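Local coordinates for 457aa long hypothetical protein (Pyrococcus horikoshii, PDB 2CSU) that is of unknown function but belongs by sequence to a family with a Rossmann-type CoA-binding-like domain and two domains related to those of succinyl-CoA ligases, at residues D199-I210 with V226-A237. Sequence-based numbering, arbitrary orientation.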
loop_
_atom_site.group_PDB
_atom_site.type_symbol
_atom_site.label_atom_id
_atom_site.label_comp_id
_atom_site.label_asym_id
_atom_site.label_seq_id
_atom_site.Cartn_x
_atom_site.Cartn_y
_atom_site.Cartn_z
ATOM N N ASP A 199 -26.711 13.834 7.742
ATOM C CA ASP A 199 -26.754 15.081 8.507
ATOM C C ASP A 199 -25.746 15.331 9.623
ATOM O O ASP A 199 -25.670 16.446 10.148
ATOM C CB ASP A 199 -28.168 15.291 9.066
ATOM C CG ASP A 199 -29.185 15.510 7.972
ATOM O OD1 ASP A 199 -28.867 16.253 7.017
ATOM O OD2 ASP A 199 -30.291 14.939 8.061
ATOM N N THR A 200 -24.974 14.327 10.008
ATOM C CA THR A 200 -23.992 14.568 11.052
ATOM C C THR A 200 -22.957 15.544 10.488
ATOM O O THR A 200 -22.953 15.833 9.294
ATOM C CB THR A 200 -23.273 13.269 11.467
ATOM O OG1 THR A 200 -22.926 12.525 10.295
ATOM C CG2 THR A 200 -24.161 12.425 12.369
ATOM N N GLU A 201 -22.089 16.063 11.347
ATOM C CA GLU A 201 -21.093 16.990 10.822
ATOM C C GLU A 201 -19.701 16.352 10.754
ATOM O O GLU A 201 -18.838 16.748 9.984
ATOM C CB GLU A 201 -21.054 18.214 11.739
ATOM C CG GLU A 201 -22.138 19.238 11.396
ATOM C CD GLU A 201 -21.812 20.558 12.059
ATOM O OE1 GLU A 201 -20.638 20.866 12.205
ATOM O OE2 GLU A 201 -22.745 21.266 12.433
ATOM N N GLU A 202 -19.490 15.356 11.633
ATOM C CA GLU A 202 -18.179 14.722 11.700
ATOM C C GLU A 202 -17.924 13.817 10.494
ATOM O O GLU A 202 -16.797 13.600 10.067
ATOM C CB GLU A 202 -18.109 13.906 12.992
ATOM C CG GLU A 202 -17.919 14.788 14.228
ATOM C CD GLU A 202 -19.271 15.146 14.801
ATOM O OE1 GLU A 202 -20.166 15.466 14.032
ATOM O OE2 GLU A 202 -19.417 15.103 16.021
ATOM N N ASP A 203 -19.022 13.246 9.963
ATOM C CA ASP A 203 -18.887 12.388 8.793
ATOM C C ASP A 203 -18.895 13.201 7.497
ATOM O O ASP A 203 -19.924 13.666 7.021
ATOM C CB ASP A 203 -20.045 11.388 8.794
ATOM C CG ASP A 203 -20.098 10.684 10.143
ATOM O OD1 ASP A 203 -19.226 9.850 10.389
ATOM O OD2 ASP A 203 -20.991 10.982 10.930
ATOM N N LYS A 204 -17.685 13.407 6.947
ATOM C CA LYS A 204 -17.573 14.177 5.713
ATOM C C LYS A 204 -17.870 13.313 4.484
ATOM O O LYS A 204 -18.256 13.790 3.425
ATOM C CB LYS A 204 -16.154 14.738 5.629
ATOM C CG LYS A 204 -16.022 16.088 6.340
ATOM C CD LYS A 204 -14.568 16.435 6.669
ATOM C CE LYS A 204 -14.445 17.353 7.890
ATOM N NZ LYS A 204 -13.384 18.333 7.667
ATOM N N ALA A 205 -17.634 11.997 4.648
ATOM C CA ALA A 205 -17.893 11.075 3.548
ATOM C C ALA A 205 -18.289 9.686 4.058
ATOM O O ALA A 205 -18.058 9.318 5.202
ATOM C CB ALA A 205 -16.622 10.974 2.705
ATOM N N ILE A 206 -18.947 8.921 3.167
ATOM C CA ILE A 206 -19.349 7.566 3.530
ATOM C C ILE A 206 -18.713 6.525 2.607
ATOM O O ILE A 206 -18.780 6.615 1.389
ATOM C CB ILE A 206 -20.873 7.477 3.437
ATOM C CG1 ILE A 206 -21.523 8.611 4.236
ATOM C CG2 ILE A 206 -21.353 6.142 4.037
ATOM C CD1 ILE A 206 -23.004 8.787 3.897
ATOM N N ALA A 207 -18.033 5.549 3.196
ATOM C CA ALA A 207 -17.375 4.506 2.428
ATOM C C ALA A 207 -18.200 3.255 2.663
ATOM O O ALA A 207 -18.613 2.993 3.796
ATOM C CB ALA A 207 -15.939 4.302 2.919
ATOM N N LEU A 208 -18.461 2.496 1.601
ATOM C CA LEU A 208 -19.267 1.291 1.745
ATOM C C LEU A 208 -18.613 0.054 1.155
ATOM O O LEU A 208 -18.034 0.115 0.078
ATOM C CB LEU A 208 -20.630 1.468 1.052
ATOM C CG LEU A 208 -21.651 2.545 1.451
ATOM C CD1 LEU A 208 -22.858 2.458 0.509
ATOM C CD2 LEU A 208 -22.105 2.346 2.891
ATOM N N TYR A 209 -18.680 -1.061 1.879
ATOM C CA TYR A 209 -18.198 -2.327 1.339
ATOM C C TYR A 209 -19.484 -3.126 1.215
ATOM O O TYR A 209 -20.011 -3.629 2.207
ATOM C CB TYR A 209 -17.254 -3.087 2.265
ATOM C CG TYR A 209 -16.951 -4.465 1.682
ATOM C CD1 TYR A 209 -16.120 -4.598 0.570
ATOM C CD2 TYR A 209 -17.551 -5.616 2.195
ATOM C CE1 TYR A 209 -15.884 -5.834 -0.024
ATOM C CE2 TYR A 209 -17.326 -6.874 1.605
ATOM C CZ TYR A 209 -16.485 -6.968 0.491
ATOM O OH TYR A 209 -16.243 -8.180 -0.114
ATOM N N ILE A 210 -19.985 -3.235 -0.008
ATOM C CA ILE A 210 -21.235 -3.931 -0.261
ATOM C C ILE A 210 -21.118 -5.311 -0.879
ATOM O O ILE A 210 -20.387 -5.521 -1.846
ATOM C CB ILE A 210 -22.149 -3.109 -1.203
ATOM C CG1 ILE A 210 -22.391 -1.714 -0.622
ATOM C CG2 ILE A 210 -23.456 -3.849 -1.427
ATOM C CD1 ILE A 210 -22.875 -0.713 -1.637
ATOM N N VAL A 226 -28.793 11.785 -0.521
ATOM C CA VAL A 226 -27.615 12.014 0.309
ATOM C C VAL A 226 -26.403 12.483 -0.515
ATOM O O VAL A 226 -25.633 13.343 -0.108
ATOM C CB VAL A 226 -27.276 10.719 1.049
ATOM C CG1 VAL A 226 -26.077 10.941 1.971
ATOM C CG2 VAL A 226 -28.468 10.256 1.873
ATOM N N THR A 227 -26.228 11.849 -1.694
ATOM C CA THR A 227 -25.063 12.172 -2.513
ATOM C C THR A 227 -25.061 13.625 -2.963
ATOM O O THR A 227 -24.150 14.103 -3.626
ATOM C CB THR A 227 -25.068 11.254 -3.735
ATOM O OG1 THR A 227 -23.804 11.350 -4.391
ATOM C CG2 THR A 227 -26.158 11.709 -4.702
ATOM N N LYS A 228 -26.147 14.334 -2.620
ATOM C CA LYS A 228 -26.158 15.743 -2.912
ATOM C C LYS A 228 -25.492 16.555 -1.786
ATOM O O LYS A 228 -24.833 17.560 -2.026
ATOM C CB LYS A 228 -27.605 16.145 -3.207
ATOM C CG LYS A 228 -28.021 15.600 -4.586
ATOM C CD LYS A 228 -29.375 16.121 -5.073
ATOM C CE LYS A 228 -29.688 15.692 -6.513
ATOM N NZ LYS A 228 -31.136 15.616 -6.707
ATOM N N LYS A 229 -25.650 16.067 -0.533
ATOM C CA LYS A 229 -24.985 16.699 0.613
ATOM C C LYS A 229 -23.508 16.275 0.750
ATOM O O LYS A 229 -22.594 17.093 0.765
ATOM C CB LYS A 229 -25.750 16.305 1.874
ATOM C CG LYS A 229 -27.201 16.779 1.831
ATOM C CD LYS A 229 -27.971 16.356 3.080
ATOM C CE LYS A 229 -29.336 17.047 3.190
ATOM N NZ LYS A 229 -30.044 16.574 4.381
ATOM N N LYS A 230 -23.296 14.955 0.906
ATOM C CA LYS A 230 -21.930 14.446 0.968
ATOM C C LYS A 230 -21.784 13.122 0.226
ATOM O O LYS A 230 -22.751 12.420 -0.040
ATOM C CB LYS A 230 -21.532 14.273 2.435
ATOM C CG LYS A 230 -22.706 14.471 3.396
ATOM C CD LYS A 230 -22.439 13.853 4.771
ATOM C CE LYS A 230 -22.760 14.816 5.919
ATOM N NZ LYS A 230 -22.420 14.192 7.196
ATOM N N PRO A 231 -20.548 12.862 -0.229
ATOM C CA PRO A 231 -20.237 11.703 -1.061
ATOM C C PRO A 231 -20.289 10.322 -0.413
ATOM O O PRO A 231 -20.079 10.147 0.796
ATOM C CB PRO A 231 -18.852 12.045 -1.626
ATOM C CG PRO A 231 -18.247 12.851 -0.571
ATOM C CD PRO A 231 -19.381 13.753 -0.127
ATOM N N ILE A 232 -20.601 9.347 -1.255
ATOM C CA ILE A 232 -20.689 7.960 -0.858
ATOM C C ILE A 232 -19.816 7.175 -1.834
ATOM O O ILE A 232 -19.975 7.298 -3.044
ATOM C CB ILE A 232 -22.153 7.473 -0.929
ATOM C CG1 ILE A 232 -23.005 8.265 0.073
ATOM C CG2 ILE A 232 -22.221 5.977 -0.675
ATOM C CD1 ILE A 232 -24.499 8.009 -0.004
ATOM N N ILE A 233 -18.880 6.392 -1.299
ATOM C CA ILE A 233 -17.972 5.585 -2.113
ATOM C C ILE A 233 -18.233 4.106 -1.809
ATOM O O ILE A 233 -18.091 3.671 -0.659
ATOM C CB ILE A 233 -16.475 5.895 -1.800
ATOM C CG1 ILE A 233 -16.158 7.376 -2.028
ATOM C CG2 ILE A 233 -15.576 5.088 -2.725
ATOM C CD1 ILE A 233 -16.885 8.327 -1.120
ATOM N N ALA A 234 -18.606 3.341 -2.838
ATOM C CA ALA A 234 -18.901 1.919 -2.672
ATOM C C ALA A 234 -17.953 0.971 -3.389
ATOM O O ALA A 234 -17.644 1.145 -4.566
ATOM C CB ALA A 234 -20.332 1.625 -3.122
ATOM N N LEU A 235 -17.497 -0.034 -2.655
ATOM C CA LEU A 235 -16.625 -1.076 -3.183
ATOM C C LEU A 235 -17.555 -2.290 -3.211
ATOM O O LEU A 235 -17.944 -2.807 -2.163
ATOM C CB LEU A 235 -15.433 -1.330 -2.238
ATOM C CG LEU A 235 -14.579 -2.591 -2.510
ATOM C CD1 LEU A 235 -14.028 -2.559 -3.939
ATOM C CD2 LEU A 235 -13.437 -2.686 -1.492
ATOM N N LYS A 236 -17.943 -2.709 -4.410
ATOM C CA LYS A 236 -18.850 -3.839 -4.584
ATOM C C LYS A 236 -18.090 -5.116 -4.934
ATOM O O LYS A 236 -17.330 -5.183 -5.891
ATOM C CB LYS A 236 -19.844 -3.506 -5.698
ATOM C CG LYS A 236 -20.726 -4.706 -6.066
ATOM C CD LYS A 236 -21.869 -4.919 -5.072
ATOM C CE LYS A 236 -22.792 -6.076 -5.473
ATOM N NZ LYS A 236 -22.161 -7.354 -5.142
ATOM N N ALA A 237 -18.280 -6.138 -4.082
ATOM C CA ALA A 237 -17.601 -7.406 -4.318
ATOM C C ALA A 237 -18.400 -8.306 -5.259
ATOM O O ALA A 237 -19.624 -8.380 -5.212
ATOM C CB ALA A 237 -17.422 -8.108 -2.968
#
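K230 starts with an almost eclipsed first torsion (chi1 8°) and bends again at chi3 (132°), which brings its NZ to the carbonyls of the turn that leads into strand 205-210. There the ammonium donates to two backbone carbonyls, in the carbonyl plane of D203 O at 2.6 Å and from above the plane of T200 O at 2.7 Å; L197 O is a third acceptor. A long, flexible lysine suits this place, since one cation can gather several carbonyls of a turn. Nearby, K229 runs extended beyond CG, and its NZ meets the syn lone pair of D199 OD1 at 2.9 Å in a solvent-exposed salt bridge.

Beyond the turn, strands 205-210 and 232-236 pair in parallel. Six backbone bonds alternate between them, from I206 N to P231 O (2.9 Å) through to A237 N on I210 O (3.1 Å). Beta-branched isoleucine favours the extended backbone, and isoleucine and leucine fill the buried face without needing polar partners: I206 CD1 lies against I232 CG1 at 3.9 Å, and L208 CD1 reaches I232 CG2. On the other face, L235 CD2 meets the Y209 ring at its edge, 3.9 Å from Y209 CD1.

The two strands and helix 216-229 form a beta-alpha-beta unit of the flavodoxin-like domain. Strand 152-156 pairs with 205-210 and strand 271-273 with 232-236, while helix 190-197 packs on L208, I210 and I232, and helix 276-283 on A207, I233 and L235.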